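Local coordinates for protein putative 4-Hydroxy-2-oxoglutarate aldolase / 2-dehydro-3-deoxyphosphogluconate aldolase (Yersinia enterocolitica, PDB 3LM7) that is of unproven function but belongs to the KDGP aldolase family of TIM-barrel proteins, at residues 118-123 with 129-134; 98-103 with 135-140. All coordinates share one frame; numbering follows the deposited sequence.

Interaction 1. Residues 118-123 with 129-134; sequences GLISPT and VKISTG
S121 and K130 pair through their main chains as a single antiparallel bridge of the hydrogen-bonded kind. K130 N bonds to S121 O at 2.9 Å. S121 N returns a bond to K130 O at 3.0 Å. I120 CA lies against K130 O and V129 CA against S121 O, as weak CA-H...O contacts.

A third polar link comes from a side chain. At chi1 56°, T133 OG1 stands between its backbone N and carbonyl carbon and reaches L119 O. It donates there at 2.7 Å, tilted 29° out of the carbonyl plane. F99 N bonds to the same hydroxyl, which thus joins three pieces of chain. T133 CG2, anti to the carbonyl carbon, meets L119 CD2 and S121 OG. The latter hydroxyl has its own bond, to F165 O.

Most of the apolar contact runs through I120. Its CD1 meets V129 CG2 at 3.9 Å, and its CG2 branch meets I131 CG2 at 4.0 Å. T123 CG2 rests on the main chain at K130 N, 3.6 Å away. K130 extends its chain away from this packing to a salt bridge with D142.

Strand 115-120 belongs to the parallel barrel sheet, next to strand 161-164, on which L119 and I120 pack. Strand 128-130 also pairs, antiparallel, with 144-146 in a small two-stranded sheet outside the barrel sheet. Helix 147-156 covers V129 and I131.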
loop_
_atom_site.group_PDB
_atom_site.type_symbol
_atom_site.label_atom_id
_atom_site.label_comp_id
_atom_site.label_asym_id
_atom_site.label_seq_id
_atom_site.Cartn_x
_atom_site.Cartn_y
_atom_site.Cartn_z
ATOM N N GLY A 118 -13.134 2.730 -11.631
ATOM C CA GLY A 118 -13.875 3.753 -12.354
ATOM C C GLY A 118 -13.141 3.901 -13.692
ATOM O O GLY A 118 -11.954 4.172 -13.713
ATOM N N LEU A 119 -13.885 3.748 -14.776
ATOM C CA LEU A 119 -13.298 3.752 -16.120
ATOM C C LEU A 119 -13.044 5.184 -16.576
ATOM O O LEU A 119 -13.987 6.000 -16.631
ATOM C CB LEU A 119 -14.256 3.068 -17.127
ATOM C CG LEU A 119 -13.622 2.625 -18.481
ATOM C CD1 LEU A 119 -14.602 1.585 -19.220
ATOM C CD2 LEU A 119 -13.384 3.841 -19.372
ATOM N N ILE A 120 -11.766 5.481 -16.857
ATOM C CA ILE A 120 -11.332 6.717 -17.425
ATOM C C ILE A 120 -10.310 6.377 -18.513
ATOM O O ILE A 120 -9.726 5.236 -18.514
ATOM C CB ILE A 120 -10.667 7.684 -16.372
ATOM C CG1 ILE A 120 -9.314 7.137 -15.915
ATOM C CG2 ILE A 120 -11.645 7.968 -15.170
ATOM C CD1 ILE A 120 -8.601 8.074 -14.835
ATOM N N SER A 121 -10.118 7.314 -19.465
ATOM C CA SER A 121 -9.563 6.879 -20.740
ATOM C C SER A 121 -8.432 7.794 -21.217
ATOM O O SER A 121 -8.432 8.996 -20.954
ATOM C CB SER A 121 -10.708 6.812 -21.805
ATOM O OG SER A 121 -11.756 5.936 -21.344
ATOM N N PRO A 122 -7.467 7.228 -21.978
ATOM C CA PRO A 122 -6.425 7.964 -22.675
ATOM C C PRO A 122 -7.001 9.093 -23.561
ATOM O O PRO A 122 -8.124 8.985 -24.043
ATOM C CB PRO A 122 -5.787 6.885 -23.591
ATOM C CG PRO A 122 -5.988 5.645 -22.927
ATOM C CD PRO A 122 -7.359 5.777 -22.236
ATOM N N THR A 123 -6.244 10.153 -23.717
ATOM C CA THR A 123 -6.641 11.292 -24.517
ATOM C C THR A 123 -5.615 11.605 -25.586
ATOM O O THR A 123 -5.836 12.496 -26.372
ATOM C CB THR A 123 -6.731 12.565 -23.637
ATOM O OG1 THR A 123 -5.489 12.787 -22.996
ATOM C CG2 THR A 123 -7.863 12.470 -22.580
ATOM N N VAL A 129 -7.028 12.953 -18.725
ATOM C CA VAL A 129 -7.813 11.788 -18.954
ATOM C C VAL A 129 -9.293 12.146 -19.231
ATOM O O VAL A 129 -9.797 13.192 -18.753
ATOM C CB VAL A 129 -7.796 10.845 -17.727
ATOM C CG1 VAL A 129 -6.513 10.013 -17.639
ATOM C CG2 VAL A 129 -8.185 11.638 -16.367
ATOM N N LYS A 130 -9.974 11.281 -19.965
ATOM C CA LYS A 130 -11.407 11.515 -20.316
ATOM C C LYS A 130 -12.247 10.788 -19.277
ATOM O O LYS A 130 -11.968 9.615 -18.952
ATOM C CB LYS A 130 -11.658 10.941 -21.675
ATOM C CG LYS A 130 -13.144 10.832 -22.030
ATOM C CD LYS A 130 -13.254 10.281 -23.502
ATOM C CE LYS A 130 -14.669 9.791 -23.761
ATOM N NZ LYS A 130 -14.902 9.575 -25.255
ATOM N N ILE A 131 -13.208 11.490 -18.714
ATOM C CA ILE A 131 -14.008 10.961 -17.591
ATOM C C ILE A 131 -15.477 10.902 -17.906
ATOM O O ILE A 131 -16.245 10.446 -17.067
ATOM C CB ILE A 131 -13.803 11.746 -16.202
ATOM C CG1 ILE A 131 -14.217 13.236 -16.363
ATOM C CG2 ILE A 131 -12.317 11.807 -15.824
ATOM C CD1 ILE A 131 -14.224 14.008 -15.023
ATOM N N SER A 132 -15.883 11.362 -19.094
ATOM C CA SER A 132 -17.278 11.322 -19.516
ATOM C C SER A 132 -17.556 9.926 -20.126
ATOM O O SER A 132 -17.838 9.809 -21.329
ATOM C CB SER A 132 -17.553 12.423 -20.574
ATOM O OG SER A 132 -16.490 12.377 -21.567
ATOM N N THR A 133 -17.546 8.886 -19.265
ATOM C CA THR A 133 -17.593 7.513 -19.758
ATOM C C THR A 133 -18.920 6.833 -19.346
ATOM O O THR A 133 -19.076 5.625 -19.523
ATOM C CB THR A 133 -16.374 6.693 -19.235
ATOM O OG1 THR A 133 -16.346 6.756 -17.791
ATOM C CG2 THR A 133 -15.050 7.359 -19.721
ATOM N N GLY A 134 -19.882 7.615 -18.859
ATOM C CA GLY A 134 -21.202 7.065 -18.543
ATOM C C GLY A 134 -22.093 7.010 -19.793
ATOM O O GLY A 134 -21.677 7.381 -20.864
#

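Interaction 2. Residues 98-103 with 135-140; sequences VFTGVG and PLSSQQ
T100 faces P135 and S137 with both branches of its side chain. Its CG2 methyl lies 4.0 Å from S137 OG, and its OG1 lies 4.1 Å from P135 CD. Each hydroxyl thus faces a carbon of the other segment. T100 and the P135 ring lie alongside each other, running in opposite senses. V98 adds a looser touch, with CG2 at 4.5 Å from the same P135 CD. No hydrogen bond crosses between the two segments, and the buried surface is small, 99 Å² in all.

T100 is placed by a tight turn. G101 N bonds to V98 O at 2.9 Å, and the backbone at F99 and T100 fits a type I beta turn. In the TIM-barrel this turn belongs to the connection from strand 94-95 to helix 102-109. The opposite segment is part of the excursion between strands 128-130 and 144-146.

At chi1 51° S137 OG stands over its own main chain, between N and the carbonyl carbon, where it accepts a bond from G134 N and still meets T100 CG2. S137 also starts a short 3-10 segment, 137-139, where Q139 N bonds to L136 O at 3.0 Å. Farther out, P135 also packs on P77, while V98 touches T133. The residue after V98, F99, packs on M153 and L154 of helix 147-156.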
loop_
_atom_site.group_PDB
_atom_site.type_symbol
_atom_site.label_atom_id
_atom_site.label_comp_id
_atom_site.label_asym_id
_atom_site.label_seq_id
_atom_site.Cartn_x
_atom_site.Cartn_y
_atom_site.Cartn_z
ATOM N N VAL A 98 -18.225 2.515 -14.784
ATOM C CA VAL A 98 -17.849 3.749 -15.493
ATOM C C VAL A 98 -17.806 4.898 -14.475
ATOM O O VAL A 98 -18.299 4.767 -13.362
ATOM C CB VAL A 98 -18.789 4.050 -16.679
ATOM C CG1 VAL A 98 -18.625 2.888 -17.702
ATOM C CG2 VAL A 98 -20.248 4.264 -16.245
ATOM N N PHE A 99 -17.203 6.011 -14.861
ATOM C CA PHE A 99 -16.861 7.058 -13.896
ATOM C C PHE A 99 -18.149 7.493 -13.173
ATOM O O PHE A 99 -18.126 7.748 -11.941
ATOM C CB PHE A 99 -16.206 8.221 -14.701
ATOM C CG PHE A 99 -15.779 9.393 -13.857
ATOM C CD1 PHE A 99 -14.489 9.448 -13.368
ATOM C CD2 PHE A 99 -16.690 10.447 -13.564
ATOM C CE1 PHE A 99 -14.055 10.544 -12.549
ATOM C CE2 PHE A 99 -16.291 11.525 -12.743
ATOM C CZ PHE A 99 -14.949 11.582 -12.267
ATOM N N THR A 100 -19.267 7.546 -13.903
ATOM C CA THR A 100 -20.499 8.136 -13.357
ATOM C C THR A 100 -21.305 7.080 -12.589
ATOM O O THR A 100 -22.390 7.357 -12.116
ATOM C CB THR A 100 -21.381 8.639 -14.540
ATOM O OG1 THR A 100 -21.466 7.601 -15.562
ATOM C CG2 THR A 100 -20.749 9.882 -15.161
ATOM N N GLY A 101 -20.783 5.869 -12.485
ATOM C CA GLY A 101 -21.462 4.809 -11.754
ATOM C C GLY A 101 -20.781 4.425 -10.447
ATOM O O GLY A 101 -21.363 3.650 -9.644
ATOM N N VAL A 102 -19.611 5.012 -10.170
ATOM C CA VAL A 102 -18.836 4.637 -8.959
ATOM C C VAL A 102 -19.549 4.988 -7.648
ATOM O O VAL A 102 -19.601 4.167 -6.727
ATOM C CB VAL A 102 -17.502 5.358 -8.998
ATOM C CG1 VAL A 102 -16.757 5.305 -7.600
ATOM C CG2 VAL A 102 -16.620 4.812 -10.121
ATOM N N GLY A 103 -20.102 6.220 -7.554
ATOM C CA GLY A 103 -20.762 6.659 -6.320
ATOM C C GLY A 103 -22.000 5.808 -6.022
ATOM O O GLY A 103 -22.177 5.366 -4.910
ATOM N N PRO A 135 -23.285 6.434 -19.674
ATOM C CA PRO A 135 -24.095 6.143 -20.870
ATOM C C PRO A 135 -24.468 7.387 -21.678
ATOM O O PRO A 135 -24.310 7.366 -22.916
ATOM C CB PRO A 135 -25.360 5.458 -20.331
ATOM C CG PRO A 135 -25.259 5.497 -18.866
ATOM C CD PRO A 135 -23.819 5.840 -18.452
ATOM N N LEU A 136 -24.986 8.434 -21.034
ATOM C CA LEU A 136 -25.264 9.697 -21.784
ATOM C C LEU A 136 -23.971 10.482 -22.047
ATOM O O LEU A 136 -23.754 11.008 -23.147
ATOM C CB LEU A 136 -26.223 10.635 -21.015
ATOM C CG LEU A 136 -27.574 9.939 -20.758
ATOM C CD1 LEU A 136 -28.427 10.785 -19.878
ATOM C CD2 LEU A 136 -28.352 9.715 -22.079
ATOM N N SER A 137 -23.112 10.566 -21.035
ATOM C CA SER A 137 -21.910 11.472 -21.149
ATOM C C SER A 137 -20.933 10.951 -22.202
ATOM O O SER A 137 -20.277 11.760 -22.847
ATOM C CB SER A 137 -21.191 11.668 -19.753
ATOM O OG SER A 137 -20.914 10.377 -19.102
ATOM N N SER A 138 -20.859 9.627 -22.391
ATOM C CA SER A 138 -20.011 9.069 -23.473
ATOM C C SER A 138 -20.419 9.568 -24.849
ATOM O O SER A 138 -19.620 9.496 -25.798
ATOM C CB SER A 138 -20.024 7.514 -23.427
ATOM O OG SER A 138 -21.326 7.019 -23.736
ATOM N N GLN A 139 -21.677 10.036 -25.004
ATOM C CA GLN A 139 -22.023 10.603 -26.316
ATOM C C GLN A 139 -21.936 12.072 -26.492
ATOM O O GLN A 139 -22.348 12.552 -27.526
ATOM C CB GLN A 139 -23.414 10.302 -26.846
ATOM C CG GLN A 139 -24.394 9.942 -25.967
ATOM C CD GLN A 139 -24.537 8.516 -26.093
ATOM O OE1 GLN A 139 -23.634 7.885 -26.657
ATOM N NE2 GLN A 139 -25.686 7.957 -25.638
ATOM N N GLN A 140 -21.403 12.784 -25.527
ATOM C CA GLN A 140 -21.300 14.222 -25.609
ATOM C C GLN A 140 -19.823 14.555 -25.804
ATOM O O GLN A 140 -18.972 13.684 -25.767
ATOM C CB GLN A 140 -21.848 14.835 -24.293
ATOM C CG GLN A 140 -23.354 14.568 -24.113
ATOM C CD GLN A 140 -24.209 15.159 -25.267
ATOM O OE1 GLN A 140 -23.936 16.275 -25.774
ATOM N NE2 GLN A 140 -25.249 14.428 -25.661
#

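The centres of interactions 1 and 2 lie about 9 Å apart, on the same side of the chain's centre. Segment 98-103 comes first, leading into helix 102-109. Segment 118-123 follows on the next barrel strand, 115-120. Segments 129-134 and 135-140 then run on without a break. The excursion they form lies within the connection from strand 115-120 to helix 147-156. Interaction 1 holds it to the start of that connection. In interaction 2 it rests lightly against the preceding connection, 94-95 to 102-109. The main link between the two contacts is a probable hydrogen bond between T133 OG1 and F99 N, 3.1 Å.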